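Local coordinates for Tox3 (Phaeosphaeria nodorum, PDB 6WES), which acts as a necrotrophic effector of a fungal wheat pathogen, probably recognised in the host through the susceptibility gene Snn3, at residues A[25-29]-A[98-102]; A[54-60]-A[75-80]; A[124-130]-A[142-148]. All coordinates share one frame; numbering follows the deposited sequence.

Interaction 1 (A[25-29]-A[98-102])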
loop_
_atom_site.group_PDB
_atom_site.type_symbol
_atom_site.label_atom_id
_atom_site.label_comp_id
_atom_site.label_asym_id
_atom_site.label_seq_id
_atom_site.Cartn_x
_atom_site.Cartn_y
_atom_site.Cartn_z
ATOM N N ARG A 25 -6.998 -9.534 -2.613
ATOM C CA ARG A 25 -6.549 -8.359 -3.349
ATOM C C ARG A 25 -5.033 -8.355 -3.434
ATOM O O ARG A 25 -4.355 -8.680 -2.456
ATOM C CB ARG A 25 -6.942 -7.067 -2.619
ATOM C CG ARG A 25 -8.444 -6.882 -2.409
ATOM C CD ARG A 25 -9.064 -6.188 -3.602
ATOM N NE ARG A 25 -9.330 -7.111 -4.692
ATOM C CZ ARG A 25 -9.623 -6.708 -5.926
ATOM N NH1 ARG A 25 -9.864 -7.589 -6.887
ATOM N NH2 ARG A 25 -9.684 -5.414 -6.195
ATOM N N ASP A 26 -4.510 -7.929 -4.585
ATOM C CA ASP A 26 -3.090 -7.655 -4.781
ATOM C C ASP A 26 -2.912 -6.143 -4.852
ATOM O O ASP A 26 -3.652 -5.469 -5.568
ATOM C CB ASP A 26 -2.591 -8.254 -6.103
ATOM C CG ASP A 26 -2.332 -9.739 -6.028
ATOM O OD1 ASP A 26 -2.749 -10.367 -5.042
ATOM O OD2 ASP A 26 -1.739 -10.307 -6.979
ATOM N N VAL A 27 -1.924 -5.623 -4.132
ATOM C CA VAL A 27 -1.594 -4.201 -4.132
ATOM C C VAL A 27 -0.112 -4.090 -4.453
ATOM O O VAL A 27 0.709 -4.751 -3.805
ATOM C CB VAL A 27 -1.898 -3.558 -2.766
ATOM C CG1 VAL A 27 -1.549 -2.076 -2.785
ATOM C CG2 VAL A 27 -3.367 -3.735 -2.414
ATOM N N LYS A 28 0.234 -3.294 -5.453
ATOM C CA LYS A 28 1.633 -3.118 -5.827
ATOM C C LYS A 28 1.968 -1.637 -5.874
ATOM O O LYS A 28 1.161 -0.815 -6.330
ATOM C CB LYS A 28 1.931 -3.742 -7.200
ATOM C CG LYS A 28 1.748 -5.246 -7.257
ATOM C CD LYS A 28 2.019 -5.748 -8.651
ATOM C CE LYS A 28 1.692 -7.233 -8.790
ATOM N NZ LYS A 28 2.002 -7.722 -10.175
ATOM N N VAL A 29 3.161 -1.298 -5.389
ATOM C CA VAL A 29 3.628 0.082 -5.389
ATOM C C VAL A 29 5.045 0.138 -5.932
ATOM O O VAL A 29 5.766 -0.864 -5.970
ATOM C CB VAL A 29 3.574 0.714 -3.988
ATOM C CG1 VAL A 29 2.133 0.719 -3.454
ATOM C CG2 VAL A 29 4.513 -0.023 -3.015
ATOM N N LEU A 98 -9.331 -1.153 1.354
ATOM C CA LEU A 98 -8.165 -1.898 1.809
ATOM C C LEU A 98 -7.054 -0.903 2.102
ATOM O O LEU A 98 -6.783 -0.004 1.290
ATOM C CB LEU A 98 -7.721 -2.850 0.705
ATOM C CG LEU A 98 -6.433 -3.634 0.945
ATOM C CD1 LEU A 98 -6.546 -4.489 2.230
ATOM C CD2 LEU A 98 -6.185 -4.500 -0.260
ATOM N N ARG A 99 -6.477 -1.010 3.288
ATOM C CA ARG A 99 -5.419 -0.108 3.737
ATOM C C ARG A 99 -4.161 -0.953 3.922
ATOM O O ARG A 99 -4.068 -1.761 4.859
ATOM C CB ARG A 99 -5.840 0.583 5.027
ATOM C CG ARG A 99 -7.132 1.371 4.863
ATOM C CD ARG A 99 -7.590 2.046 6.144
ATOM N NE ARG A 99 -8.935 2.574 5.965
ATOM C CZ ARG A 99 -9.775 2.848 6.963
ATOM N NH1 ARG A 99 -9.383 2.680 8.228
ATOM N NH2 ARG A 99 -10.979 3.313 6.691
ATOM N N GLN A 100 -3.205 -0.795 3.023
ATOM C CA GLN A 100 -2.046 -1.686 2.939
ATOM C C GLN A 100 -0.757 -0.918 3.202
ATOM O O GLN A 100 -0.342 -0.099 2.358
ATOM C CB GLN A 100 -2.033 -2.319 1.550
ATOM C CG GLN A 100 -0.813 -3.191 1.234
ATOM C CD GLN A 100 -0.719 -4.384 2.153
ATOM O OE1 GLN A 100 -1.499 -5.331 2.029
ATOM N NE2 GLN A 100 0.231 -4.353 3.092
ATOM N N PRO A 101 -0.090 -1.116 4.336
ATOM C CA PRO A 101 1.183 -0.426 4.587
ATOM C C PRO A 101 2.320 -1.024 3.778
ATOM O O PRO A 101 2.322 -2.216 3.451
ATOM C CB PRO A 101 1.441 -0.655 6.082
ATOM C CG PRO A 101 0.175 -1.205 6.649
ATOM C CD PRO A 101 -0.564 -1.871 5.510
ATOM N N PHE A 102 3.300 -0.167 3.465
ATOM C CA PHE A 102 4.586 -0.582 2.907
ATOM C C PHE A 102 5.684 0.219 3.586
ATOM O O PHE A 102 5.490 1.387 3.922
ATOM C CB PHE A 102 4.691 -0.304 1.396
ATOM C CG PHE A 102 3.759 -1.132 0.550
ATOM C CD1 PHE A 102 4.138 -2.407 0.159
ATOM C CD2 PHE A 102 2.515 -0.637 0.147
ATOM C CE1 PHE A 102 3.299 -3.193 -0.607
ATOM C CE2 PHE A 102 1.648 -1.415 -0.639
ATOM C CZ PHE A 102 2.054 -2.688 -1.013
#

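Interaction 2 (A[54-60]-A[75-80])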
loop_
_atom_site.group_PDB
_atom_site.type_symbol
_atom_site.label_atom_id
_atom_site.label_comp_id
_atom_site.label_asym_id
_atom_site.label_seq_id
_atom_site.Cartn_x
_atom_site.Cartn_y
_atom_site.Cartn_z
ATOM N N ASN A 54 -3.667 -1.203 -8.114
ATOM C CA ASN A 54 -4.765 -1.108 -7.155
ATOM C C ASN A 54 -4.596 -0.039 -6.090
ATOM O O ASN A 54 -5.318 -0.058 -5.094
ATOM C CB ASN A 54 -5.118 -2.454 -6.516
ATOM C CG ASN A 54 -5.911 -3.329 -7.447
ATOM O OD1 ASN A 54 -6.638 -2.830 -8.313
ATOM N ND2 ASN A 54 -5.785 -4.635 -7.285
ATOM N N VAL A 55 -3.713 0.933 -6.251
ATOM C CA VAL A 55 -3.623 2.022 -5.285
ATOM C C VAL A 55 -4.365 3.234 -5.825
ATOM O O VAL A 55 -3.971 3.817 -6.846
ATOM C CB VAL A 55 -2.173 2.369 -4.923
ATOM C CG1 VAL A 55 -2.160 3.452 -3.832
ATOM C CG2 VAL A 55 -1.430 1.143 -4.467
ATOM N N ASP A 56 -5.427 3.623 -5.119
ATOM C CA ASP A 56 -6.186 4.815 -5.469
ATOM C C ASP A 56 -5.583 6.083 -4.889
ATOM O O ASP A 56 -5.727 7.162 -5.479
ATOM C CB ASP A 56 -7.624 4.627 -4.990
ATOM C CG ASP A 56 -8.293 3.476 -5.701
ATOM O OD1 ASP A 56 -8.458 3.605 -6.915
ATOM O OD2 ASP A 56 -8.588 2.416 -5.100
ATOM N N ARG A 57 -4.910 5.989 -3.748
ATOM C CA ARG A 57 -4.235 7.130 -3.134
ATOM C C ARG A 57 -3.364 6.576 -2.027
ATOM O O ARG A 57 -3.570 5.451 -1.557
ATOM C CB ARG A 57 -5.205 8.187 -2.581
ATOM C CG ARG A 57 -6.167 7.664 -1.548
ATOM C CD ARG A 57 -7.154 8.745 -1.070
ATOM N NE ARG A 57 -8.161 8.122 -0.227
ATOM C CZ ARG A 57 -8.033 7.947 1.087
ATOM N NH1 ARG A 57 -6.956 8.392 1.724
ATOM N NH2 ARG A 57 -8.993 7.312 1.763
ATOM N N PHE A 58 -2.399 7.368 -1.605
ATOM C CA PHE A 58 -1.557 7.052 -0.470
ATOM C C PHE A 58 -1.929 7.952 0.695
ATOM O O PHE A 58 -2.429 9.064 0.508
ATOM C CB PHE A 58 -0.090 7.270 -0.808
ATOM C CG PHE A 58 0.466 6.255 -1.781
ATOM C CD1 PHE A 58 1.055 5.104 -1.317
ATOM C CD2 PHE A 58 0.398 6.471 -3.158
ATOM C CE1 PHE A 58 1.592 4.184 -2.202
ATOM C CE2 PHE A 58 0.923 5.542 -4.049
ATOM C CZ PHE A 58 1.521 4.407 -3.575
ATOM N N ASP A 59 -1.704 7.470 1.904
ATOM C CA ASP A 59 -1.987 8.242 3.099
ATOM C C ASP A 59 -0.775 8.152 4.017
ATOM O O ASP A 59 -0.300 7.037 4.311
ATOM C CB ASP A 59 -3.193 7.668 3.822
ATOM C CG ASP A 59 -3.381 8.262 5.219
ATOM O OD1 ASP A 59 -3.492 7.492 6.171
ATOM O OD2 ASP A 59 -3.463 9.498 5.379
ATOM N N PRO A 60 -0.223 9.290 4.476
ATOM C CA PRO A 60 -0.544 10.640 3.994
ATOM C C PRO A 60 0.155 10.884 2.643
ATOM O O PRO A 60 0.297 9.963 1.885
ATOM C CB PRO A 60 0.021 11.546 5.086
ATOM C CG PRO A 60 1.045 10.776 5.751
ATOM C CD PRO A 60 0.753 9.303 5.575
ATOM N N ILE A 75 4.430 4.074 4.410
ATOM C CA ILE A 75 3.268 4.717 3.803
ATOM C C ILE A 75 2.113 3.725 3.823
ATOM O O ILE A 75 2.321 2.523 3.931
ATOM C CB ILE A 75 3.615 5.167 2.364
ATOM C CG1 ILE A 75 2.679 6.282 1.872
ATOM C CG2 ILE A 75 3.628 4.009 1.400
ATOM C CD1 ILE A 75 2.944 7.647 2.557
ATOM N N THR A 76 0.884 4.227 3.722
ATOM C CA THR A 76 -0.283 3.360 3.591
ATOM C C THR A 76 -0.889 3.556 2.207
ATOM O O THR A 76 -1.220 4.689 1.828
ATOM C CB THR A 76 -1.307 3.677 4.686
ATOM O OG1 THR A 76 -0.709 3.434 5.972
ATOM C CG2 THR A 76 -2.576 2.827 4.518
ATOM N N ALA A 77 -1.021 2.474 1.446
ATOM C CA ALA A 77 -1.720 2.503 0.166
ATOM C C ALA A 77 -3.194 2.210 0.393
ATOM O O ALA A 77 -3.534 1.266 1.122
ATOM C CB ALA A 77 -1.112 1.448 -0.761
ATOM N N ILE A 78 -4.067 2.987 -0.230
ATOM C CA ILE A 78 -5.510 2.859 -0.055
ATOM C C ILE A 78 -6.112 2.384 -1.369
ATOM O O ILE A 78 -5.845 2.974 -2.424
ATOM C CB ILE A 78 -6.136 4.214 0.323
ATOM C CG1 ILE A 78 -5.440 4.858 1.515
ATOM C CG2 ILE A 78 -7.644 4.052 0.569
ATOM C CD1 ILE A 78 -5.706 4.138 2.812
ATOM N N HIS A 79 -6.949 1.341 -1.308
ATOM C CA HIS A 79 -7.607 0.751 -2.462
ATOM C C HIS A 79 -9.097 0.667 -2.153
ATOM O O HIS A 79 -9.477 0.071 -1.147
ATOM C CB HIS A 79 -7.030 -0.663 -2.698
ATOM C CG HIS A 79 -7.783 -1.480 -3.705
ATOM N ND1 HIS A 79 -8.171 -1.000 -4.931
ATOM C CD2 HIS A 79 -8.193 -2.772 -3.661
ATOM C CE1 HIS A 79 -8.800 -1.951 -5.602
ATOM N NE2 HIS A 79 -8.820 -3.040 -4.851
ATOM N N ASP A 80 -9.936 1.268 -2.999
ATOM C CA ASP A 80 -11.391 1.228 -2.849
ATOM C C ASP A 80 -12.010 0.373 -3.954
ATOM O O ASP A 80 -11.591 0.451 -5.112
ATOM C CB ASP A 80 -11.977 2.651 -2.936
ATOM C CG ASP A 80 -11.347 3.600 -1.930
ATOM O OD1 ASP A 80 -11.345 3.255 -0.733
ATOM O OD2 ASP A 80 -10.829 4.678 -2.330
HETATM O O HOH W 1 -10.968 6.759 -0.384
HETATM O O HOH W 2 0.725 6.003 6.560
#

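Interaction 3 (A[124-130]-A[142-148])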
loop_
_atom_site.group_PDB
_atom_site.type_symbol
_atom_site.label_atom_id
_atom_site.label_comp_id
_atom_site.label_asym_id
_atom_site.label_seq_id
_atom_site.Cartn_x
_atom_site.Cartn_y
_atom_site.Cartn_z
ATOM N N ARG A 124 0.929 -6.258 7.598
ATOM C CA ARG A 124 -0.479 -6.619 7.735
ATOM C C ARG A 124 -1.382 -5.473 7.303
ATOM O O ARG A 124 -1.275 -4.360 7.845
ATOM C CB ARG A 124 -0.763 -6.953 9.200
ATOM C CG ARG A 124 -2.187 -7.456 9.482
ATOM C CD ARG A 124 -2.373 -7.785 10.989
ATOM N NE ARG A 124 -3.741 -8.215 11.301
ATOM C CZ ARG A 124 -4.074 -8.945 12.365
ATOM N NH1 ARG A 124 -3.146 -9.330 13.233
ATOM N NH2 ARG A 124 -5.338 -9.299 12.556
ATOM N N PRO A 125 -2.279 -5.682 6.346
ATOM C CA PRO A 125 -3.243 -4.655 5.956
ATOM C C PRO A 125 -4.521 -4.800 6.776
ATOM O O PRO A 125 -4.679 -5.741 7.554
ATOM C CB PRO A 125 -3.524 -5.020 4.499
ATOM C CG PRO A 125 -3.455 -6.548 4.495
ATOM C CD PRO A 125 -2.362 -6.899 5.501
ATOM N N THR A 126 -5.426 -3.844 6.605
ATOM C CA THR A 126 -6.776 -3.964 7.136
ATOM C C THR A 126 -7.772 -3.672 6.027
ATOM O O THR A 126 -7.497 -2.882 5.120
ATOM C CB THR A 126 -7.021 -3.008 8.298
ATOM O OG1 THR A 126 -6.843 -1.648 7.865
ATOM C CG2 THR A 126 -6.070 -3.322 9.457
ATOM N N MET A 127 -8.931 -4.308 6.087
ATOM C CA MET A 127 -10.010 -4.045 5.151
ATOM C C MET A 127 -11.226 -3.595 5.933
ATOM O O MET A 127 -11.411 -3.966 7.099
ATOM C CB MET A 127 -10.370 -5.269 4.306
ATOM C CG MET A 127 -11.389 -4.964 3.187
ATOM S SD MET A 127 -11.680 -6.342 2.061
ATOM C CE MET A 127 -10.103 -6.257 1.174
ATOM N N HIS A 128 -12.045 -2.781 5.283
ATOM C CA HIS A 128 -13.165 -2.096 5.898
ATOM C C HIS A 128 -14.332 -2.180 4.928
ATOM O O HIS A 128 -14.132 -2.065 3.719
ATOM C CB HIS A 128 -12.707 -0.641 6.161
ATOM C CG HIS A 128 -11.424 -0.579 6.935
ATOM N ND1 HIS A 128 -11.405 -0.486 8.307
ATOM C CD2 HIS A 128 -10.125 -0.671 6.544
ATOM C CE1 HIS A 128 -10.153 -0.500 8.732
ATOM N NE2 HIS A 128 -9.354 -0.622 7.681
ATOM N N GLU A 129 -15.536 -2.437 5.442
ATOM C CA GLU A 129 -16.693 -2.722 4.595
ATOM C C GLU A 129 -17.896 -1.912 5.067
ATOM O O GLU A 129 -18.135 -1.785 6.272
ATOM C CB GLU A 129 -17.059 -4.240 4.687
ATOM C CG GLU A 129 -18.338 -4.689 3.927
ATOM C CD GLU A 129 -18.827 -6.126 4.274
ATOM O OE1 GLU A 129 -19.207 -6.350 5.427
ATOM O OE2 GLU A 129 -18.834 -7.013 3.400
ATOM N N VAL A 130 -18.670 -1.365 4.123
ATOM C CA VAL A 130 -19.983 -0.793 4.428
ATOM C C VAL A 130 -20.968 -1.302 3.383
ATOM O O VAL A 130 -20.674 -1.263 2.184
ATOM C CB VAL A 130 -19.950 0.757 4.511
ATOM C CG1 VAL A 130 -19.345 1.398 3.261
ATOM C CG2 VAL A 130 -21.339 1.344 4.862
ATOM N N VAL A 142 -17.958 5.907 6.257
ATOM C CA VAL A 142 -17.781 5.162 7.504
ATOM C C VAL A 142 -17.762 3.684 7.127
ATOM O O VAL A 142 -18.300 3.293 6.091
ATOM C CB VAL A 142 -18.927 5.477 8.504
ATOM C CG1 VAL A 142 -20.245 4.831 8.039
ATOM C CG2 VAL A 142 -18.552 5.033 9.928
ATOM N N PHE A 143 -17.139 2.854 7.976
ATOM C CA PHE A 143 -16.925 1.440 7.667
ATOM C C PHE A 143 -16.922 0.610 8.948
ATOM O O PHE A 143 -16.674 1.121 10.042
ATOM C CB PHE A 143 -15.540 1.207 7.048
ATOM C CG PHE A 143 -15.320 1.850 5.698
ATOM C CD1 PHE A 143 -15.733 1.232 4.529
ATOM C CD2 PHE A 143 -14.647 3.063 5.605
ATOM C CE1 PHE A 143 -15.473 1.811 3.289
ATOM C CE2 PHE A 143 -14.390 3.656 4.377
ATOM C CZ PHE A 143 -14.810 3.043 3.218
ATOM N N LEU A 144 -17.153 -0.693 8.790
ATOM C CA LEU A 144 -16.860 -1.693 9.821
ATOM C C LEU A 144 -15.616 -2.473 9.405
ATOM O O LEU A 144 -15.524 -2.923 8.259
ATOM C CB LEU A 144 -18.024 -2.682 9.954
ATOM C CG LEU A 144 -19.367 -2.194 10.516
ATOM C CD1 LEU A 144 -20.488 -3.187 10.220
ATOM C CD2 LEU A 144 -19.259 -1.958 12.008
ATOM N N GLU A 145 -14.680 -2.672 10.329
ATOM C CA GLU A 145 -13.456 -3.381 9.985
ATOM C C GLU A 145 -13.698 -4.889 9.866
ATOM O O GLU A 145 -14.390 -5.493 10.687
ATOM C CB GLU A 145 -12.377 -3.104 11.037
ATOM C CG GLU A 145 -10.992 -3.607 10.659
ATOM C CD GLU A 145 -9.901 -3.068 11.566
ATOM O OE1 GLU A 145 -10.007 -1.908 12.019
ATOM O OE2 GLU A 145 -8.936 -3.811 11.819
ATOM N N CYS A 146 -13.110 -5.490 8.825
ATOM C CA CYS A 146 -13.132 -6.913 8.519
ATOM C C CYS A 146 -12.009 -7.631 9.267
ATOM O O CYS A 146 -11.187 -7.005 9.935
ATOM C CB CYS A 146 -12.922 -7.092 7.022
ATOM S SG CYS A 146 -14.047 -6.163 5.963
ATOM N N SER A 147 -11.951 -8.958 9.163
ATOM C CA SER A 147 -10.797 -9.669 9.694
ATOM C C SER A 147 -9.854 -10.079 8.567
ATOM O O SER A 147 -10.282 -10.425 7.463
ATOM C CB SER A 147 -11.211 -10.876 10.546
ATOM O OG SER A 147 -12.095 -11.719 9.826
ATOM N N THR A 148 -8.555 -9.982 8.838
ATOM C CA THR A 148 -7.535 -10.364 7.870
ATOM C C THR A 148 -7.309 -11.866 7.997
ATOM O O THR A 148 -6.960 -12.358 9.079
ATOM C CB THR A 148 -6.258 -9.569 8.136
ATOM O OG1 THR A 148 -6.549 -8.168 8.034
ATOM C CG2 THR A 148 -5.142 -9.929 7.130
HETATM O O HOH W 3 -5.493 -6.678 10.304
HETATM O O HOH W 4 -7.741 -8.928 11.333
HETATM O O HOH W 5 -8.880 -6.153 8.535
HETATM O O HOH W 6 -13.423 0.817 10.079
#

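Interaction 1 (A[25-29]-A[98-102])
Leu98 meets Arg25 and Val27 across the interior of the beta barrel. Its CG stands anti to the backbone N (chi1 175°), and this carries CD2 to the facing strand. Leu98 CD2 touches Arg25 CB at 3.6 Å and also packs on Val27 CG2. The Leu98 and Val27 side chains overlap flank to flank, running in opposite senses. Only the aliphatic root of Arg25 takes part. The chain then bends at its second and third torsions, and the guanidinium group leaves the contact to bond His79 NE2 through NH2.

Gln100 is a buried polar residue of segment 98-102. Its CG lies 4.2 Å from Val27 CB, a loose contact. The chain bends at its second torsion, and the amide turns away from Val27 to the next residue of its own strand. Gln100 NE2 donates to Pro101 O at 3.0 Å, nearly straight and in the plane of the amide. A second bond from NE2 goes to Gln123 O. Two carbonyls thus fix the rotation of the buried amide.

Phe102 closes the row. Val29 CG2 sits over the centre of one ring face, 3.7 Å from the centroid and 9° off the ring normal, a CH-pi contact. The other branch, Val29 CG1, reaches the rim at Phe102 CE2, 3.6 Å away. Val27 CG1 arrives at the ring edge, in its plane, 3.9 Å from Phe102 CE2. Val27 O lies beside the same edge near CZ.

No hydrogen bond joins the two segments. Their axes pass 9.1 Å apart and cross at -42°, so these are facing strands of the barrel and not sheet neighbours. The contact is therefore held by apolar side chains, with polar ends directed to other partners.

Interaction 2 (A[54-60]-A[75-80])
Strands 57-59 and 75-80 pair antiparallel, with Asp56 and Arg57 both facing Ile78 in a classic beta bulge. Ile78 O takes Asp56 N at 2.8 Å and, weakly, Arg57 N. Asp59 and Thr76 form a hydrogen-bonded pair.

Asn54 lies alongside His79, its amide stacked 23° from the ring plane. Asn54 CB stands over the ring centre, 3.8 Å from the centroid. Asn54 ND2 bonds Asp26 O and His79 NE2 bonds Arg25 NH2, both on strand 23-36. Asp56 OD2 accepts Asp80 N at 2.7 Å on its anti side, and takes a weak bond from His79 ND1 near the ring plane. Arg57 CG sits between the backbone N and the carbonyl carbon (chi1 58°), and the extended chain lays the guanidinium over Ile78, NH2 3.7 Å from Ile78 CG2. A water links Arg57 NH2 to Asp80 OD2, while Gln97 NE2 bonds Asp80 OD1. On the face that carries Phe58 and Ala77, Phe58 CD1 meets Ile75 CG1 at 3.8 Å, the two side chains crossing at about a right angle. Val55 CG2 packs on Ala77 CB.

Strand 57-59 is an outermost strand, with 72-85 between it and 92-105. Val55 and Phe58 face inward onto strand 23-36.

Interaction 3 (A[124-130]-A[142-148])
This is a beta-hairpin pairing, joining strands 126-133 and 144-153 near one end of the barrel. Glu129 and Leu144 form a hydrogen-bonded pair, bonded both ways at 2.9 Å between N of each and O of the other. His128 and Glu145 form the adjacent non-hydrogen-bonded pair. Cys146 N then donates to Met127 O at 170°.

The His128 and Glu145 side chains run next to each other in the same sense. The ring and the carboxylate are 64° apart, with His128 CE1 3.6 Å from Glu145 OE1. Thr126 OG1 lies between its backbone N and carbonyl carbon (chi1 60°), which places it by His128 NE2. The two atoms share a hydrogen bond of 2.7 Å, which steadies the ring. Phe143 CB presses against His128 CB at 3.5 Å. The Val130 and Phe143 side chains cross at about a right angle, with Val130 CG1 3.8 Å from Phe143 CD1.

Beyond Cys146 the strands part and waters fill in. One bridges Met127 N, Cys146 O and Thr148 OG1, and another joins Arg124 NH2 to Thr148 N.

Cys146 SG has Glu129 CB at 3.8 Å and forms a disulfide with Cys17, tying the hairpin to the chain just after strand 2-16. Glu129 extends its carboxylate to Tyr96 OH and Glu19 N. Strand 126-133 also pairs with strand 92-105, and Pro125 and Met127 lean on His15 of strand 2-16.

In the fold
Interaction 1 is the core contact: facing walls of the barrel meet through apolar side chains, with no hydrogen bond between them. Interactions 2 and 3 join neighbouring strands of the same sheet. Both are partly buried and rely on backbone bonds, charged groups and water. Interaction 2 touches interaction 1 directly. Ala77 and His79 pair with Gln100 and Leu98, and Val55 and Phe58 pack on Val27 and Val29. On the other edge of strand 92-105, Arg99 N bonds Thr126 O of interaction 3. Segment 98-102 thus lies between 75-80 and 124-130. Interactions 2 and 3 do not touch; their centres are about 14 Å apart. Only interaction 3 includes a disulfide cysteine.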